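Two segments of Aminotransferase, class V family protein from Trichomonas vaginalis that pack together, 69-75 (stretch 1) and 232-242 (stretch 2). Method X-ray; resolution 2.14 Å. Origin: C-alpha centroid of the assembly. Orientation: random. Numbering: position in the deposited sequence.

Stretch 1 69-75: FNILFVA
Stretch 2, residues 232-242: DYRIQVKNNCM

An extended strand, residues 69 to 75, lies across a short helix, 233 to 238, and the loop that follows it. The two axes run almost perpendicular, with 97° between their N-to-C directions and a closest approach of 9.1 Å. Register is fixed at two points: the CA atoms of Asn-70 and Val-237 lie 7.1 Å apart, and those of Leu-72 and Cys-241 6.3 Å apart. The strand keeps regular beta values, phi -70 to -130° and psi 124 to 154°, so Asn-70 and Leu-72 point toward the other stretch while Ile-71 between them points away.

The packing is mainly apolar and centres on Leu-72, an m,t rotamer that reaches into a pocket lined by four residues. Leu-72 CD1 meets Tyr-233 CD1 at 3.6 Å, oblique to the ring, and Gln-236 CB at 3.8 Å. Leu-72 CD2 lies 3.7 Å from Val-237 CG2 and 3.5 Å from Cys-241 SG. Tyr-233 (chi1 m, chi2 -47°) leaves its backbone sideways, yet its ring end comes nearer the strand. Val-237 is t. Val-237 CG1 also approaches Asn-70 OD1 at 3.7 Å, a van der Waals contact, with Asn-70 in m. Farther along the strand, Val-74 (m) places CG1 4.0 Å from Gln-236 CD, the glutamine being m,m with chi3 -24°.

One water bridges the two backbones: it donates to Phe-73 O at 2.7 Å and to Cys-241 O at 3.0 Å, both acceptors, which cannot bond each other directly. Cys-241, chi1 m, points toward the strand, and Cys-241 SG also sits 3.5 Å from Phe-73 O.

The partner segment is held in shape by its own bonds. Asp-232 (chi1 t) caps the helix: Asp-232 OD1 accepts from Arg-234 N at 3.2 Å and forms a salt bridge with Arg-234 NH1 at 2.8 Å. Within the helix, Val-237 N donates to Tyr-233 O at 2.9 Å and Lys-238 N to Arg-234 O at 2.8 Å. Asn-239 leaves helical phi/psi at -109/23°, and Asn-239 ND2 bonds Ile-235 O at 3.0 Å. A type I' turn follows from Asn-239 to Met-242, with Asn-240 at 50/43° and Cys-241 at 54/24°; Met-242 N closes it on Asn-239 O at 2.8 Å. Cys-241 N donates to Gln-236 O at 2.8 Å, tying the turn back to the helix while the thiol faces Leu-72. The rule is one leucine packed against both helix and turn, with 368 Å² buried in all.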

# COMPACT_ATOMS: atom_id res chain seq x y z
N PHE A 69 13.23 -19.38 -5.69
CA PHE A 69 12.18 -18.51 -5.16
C PHE A 69 12.30 -17.09 -5.71
O PHE A 69 13.39 -16.54 -5.75
CB PHE A 69 12.25 -18.46 -3.64
CG PHE A 69 11.85 -19.74 -2.99
CD1 PHE A 69 10.58 -19.89 -2.43
CD2 PHE A 69 12.73 -20.81 -2.93
CE1 PHE A 69 10.21 -21.08 -1.82
CE2 PHE A 69 12.36 -22.01 -2.34
CZ PHE A 69 11.09 -22.14 -1.78
N ASN A 70 11.18 -16.52 -6.13
CA ASN A 70 11.06 -15.09 -6.41
C ASN A 70 10.76 -14.32 -5.11
O ASN A 70 10.12 -14.87 -4.21
CB ASN A 70 9.92 -14.80 -7.39
CG ASN A 70 10.11 -15.49 -8.73
OD1 ASN A 70 11.07 -15.22 -9.45
ND2 ASN A 70 9.20 -16.38 -9.07
N ILE A 71 11.21 -13.07 -5.05
CA ILE A 71 10.94 -12.18 -3.92
C ILE A 71 10.14 -10.99 -4.44
O ILE A 71 10.58 -10.32 -5.39
CB ILE A 71 12.23 -11.70 -3.22
CG1 ILE A 71 13.04 -12.91 -2.70
CG2 ILE A 71 11.91 -10.76 -2.06
CD1 ILE A 71 14.41 -12.56 -2.16
N LEU A 72 8.98 -10.73 -3.84
CA LEU A 72 8.14 -9.59 -4.23
C LEU A 72 7.98 -8.60 -3.09
O LEU A 72 7.87 -8.98 -1.94
CB LEU A 72 6.74 -10.07 -4.66
CG LEU A 72 6.62 -11.16 -5.72
CD1 LEU A 72 5.15 -11.35 -6.06
CD2 LEU A 72 7.40 -10.82 -6.98
N PHE A 73 7.99 -7.32 -3.44
CA PHE A 73 7.47 -6.26 -2.60
C PHE A 73 6.20 -5.81 -3.29
O PHE A 73 6.23 -5.45 -4.47
CB PHE A 73 8.44 -5.08 -2.54
CG PHE A 73 9.73 -5.38 -1.84
CD1 PHE A 73 9.78 -5.41 -0.46
CD2 PHE A 73 10.90 -5.63 -2.57
CE1 PHE A 73 10.98 -5.69 0.20
CE2 PHE A 73 12.09 -5.91 -1.91
CZ PHE A 73 12.13 -5.94 -0.53
N VAL A 74 5.08 -5.84 -2.56
CA VAL A 74 3.78 -5.46 -3.12
C VAL A 74 3.03 -4.45 -2.25
O VAL A 74 3.27 -4.35 -1.05
CB VAL A 74 2.88 -6.69 -3.37
CG1 VAL A 74 3.43 -7.49 -4.54
CG2 VAL A 74 2.76 -7.57 -2.12
N ALA A 75 2.16 -3.67 -2.88
CA ALA A 75 1.25 -2.79 -2.17
C ALA A 75 0.22 -3.66 -1.46
O ALA A 75 -0.11 -4.73 -1.94
CB ALA A 75 0.55 -1.84 -3.13
N ASP A 232 -2.02 -10.78 -9.52
CA ASP A 232 -1.48 -11.97 -10.17
C ASP A 232 0.03 -11.89 -9.99
O ASP A 232 0.67 -11.00 -10.55
CB ASP A 232 -1.85 -12.00 -11.66
CG ASP A 232 -1.43 -13.29 -12.37
OD1 ASP A 232 -0.57 -14.06 -11.87
OD2 ASP A 232 -1.97 -13.54 -13.47
N TYR A 233 0.58 -12.80 -9.19
CA TYR A 233 1.98 -12.72 -8.81
C TYR A 233 2.94 -12.94 -10.00
O TYR A 233 4.05 -12.42 -9.97
CB TYR A 233 2.32 -13.69 -7.67
CG TYR A 233 1.68 -13.38 -6.32
CD1 TYR A 233 1.69 -12.09 -5.77
CD2 TYR A 233 1.09 -14.40 -5.57
CE1 TYR A 233 1.12 -11.83 -4.53
CE2 TYR A 233 0.52 -14.15 -4.33
CZ TYR A 233 0.53 -12.87 -3.80
OH TYR A 233 -0.04 -12.65 -2.56
N ARG A 234 2.50 -13.67 -11.02
CA ARG A 234 3.24 -13.80 -12.29
C ARG A 234 3.48 -12.43 -12.92
O ARG A 234 4.59 -12.14 -13.37
CB ARG A 234 2.47 -14.66 -13.30
CG ARG A 234 2.36 -16.12 -12.91
CD ARG A 234 1.07 -16.76 -13.41
NE ARG A 234 0.74 -17.91 -12.56
CZ ARG A 234 0.20 -17.83 -11.34
NH1 ARG A 234 -0.12 -16.65 -10.80
NH2 ARG A 234 -0.03 -18.95 -10.67
N ILE A 235 2.43 -11.61 -12.96
CA ILE A 235 2.53 -10.24 -13.49
C ILE A 235 3.55 -9.42 -12.69
O ILE A 235 4.33 -8.68 -13.28
CB ILE A 235 1.13 -9.54 -13.59
CG1 ILE A 235 0.44 -9.88 -14.92
CG2 ILE A 235 1.23 -8.02 -13.52
CD1 ILE A 235 0.24 -11.35 -15.18
N GLN A 236 3.55 -9.56 -11.36
CA GLN A 236 4.54 -8.88 -10.50
C GLN A 236 5.97 -9.32 -10.83
O GLN A 236 6.85 -8.48 -11.03
CB GLN A 236 4.27 -9.13 -9.00
CG GLN A 236 3.00 -8.48 -8.45
CD GLN A 236 3.01 -6.97 -8.53
OE1 GLN A 236 4.07 -6.33 -8.58
NE2 GLN A 236 1.83 -6.37 -8.55
N VAL A 237 6.19 -10.63 -10.89
CA VAL A 237 7.51 -11.21 -11.20
C VAL A 237 7.99 -10.74 -12.58
O VAL A 237 9.11 -10.23 -12.72
CB VAL A 237 7.46 -12.76 -11.15
CG1 VAL A 237 8.74 -13.39 -11.70
CG2 VAL A 237 7.21 -13.25 -9.72
N LYS A 238 7.12 -10.88 -13.58
CA LYS A 238 7.41 -10.48 -14.97
C LYS A 238 7.87 -9.02 -15.11
O LYS A 238 8.70 -8.73 -15.96
CB LYS A 238 6.16 -10.70 -15.85
CG LYS A 238 6.42 -10.70 -17.36
CD LYS A 238 5.12 -10.93 -18.13
CE LYS A 238 5.35 -10.99 -19.63
NZ LYS A 238 5.85 -9.70 -20.18
N ASN A 239 7.34 -8.13 -14.26
CA ASN A 239 7.66 -6.69 -14.29
C ASN A 239 8.52 -6.19 -13.10
O ASN A 239 8.49 -4.99 -12.79
CB ASN A 239 6.36 -5.87 -14.38
CG ASN A 239 5.64 -6.06 -15.70
OD1 ASN A 239 6.03 -5.47 -16.71
ND2 ASN A 239 4.59 -6.87 -15.70
N ASN A 240 9.27 -7.09 -12.46
CA ASN A 240 10.17 -6.75 -11.34
C ASN A 240 9.51 -5.91 -10.24
O ASN A 240 10.09 -4.95 -9.73
CB ASN A 240 11.43 -6.04 -11.87
CG ASN A 240 12.21 -6.88 -12.85
OD1 ASN A 240 12.77 -7.92 -12.49
ND2 ASN A 240 12.26 -6.44 -14.11
N CYS A 241 8.27 -6.29 -9.89
CA CYS A 241 7.41 -5.54 -8.95
C CYS A 241 7.18 -4.07 -9.30
O CYS A 241 6.85 -3.27 -8.42
CB CYS A 241 7.92 -5.68 -7.52
SG CYS A 241 7.77 -7.36 -6.92
N MET A 242 7.32 -3.74 -10.58
CA MET A 242 7.13 -2.39 -11.08
C MET A 242 6.25 -2.44 -12.33
O MET A 242 6.52 -1.78 -13.33
CB MET A 242 8.49 -1.72 -11.34
CG MET A 242 9.22 -1.36 -10.05
SD MET A 242 10.68 -0.31 -10.29
CE MET A 242 11.99 -1.54 -10.27
O HOH W 1 5.49 -3.13 -5.72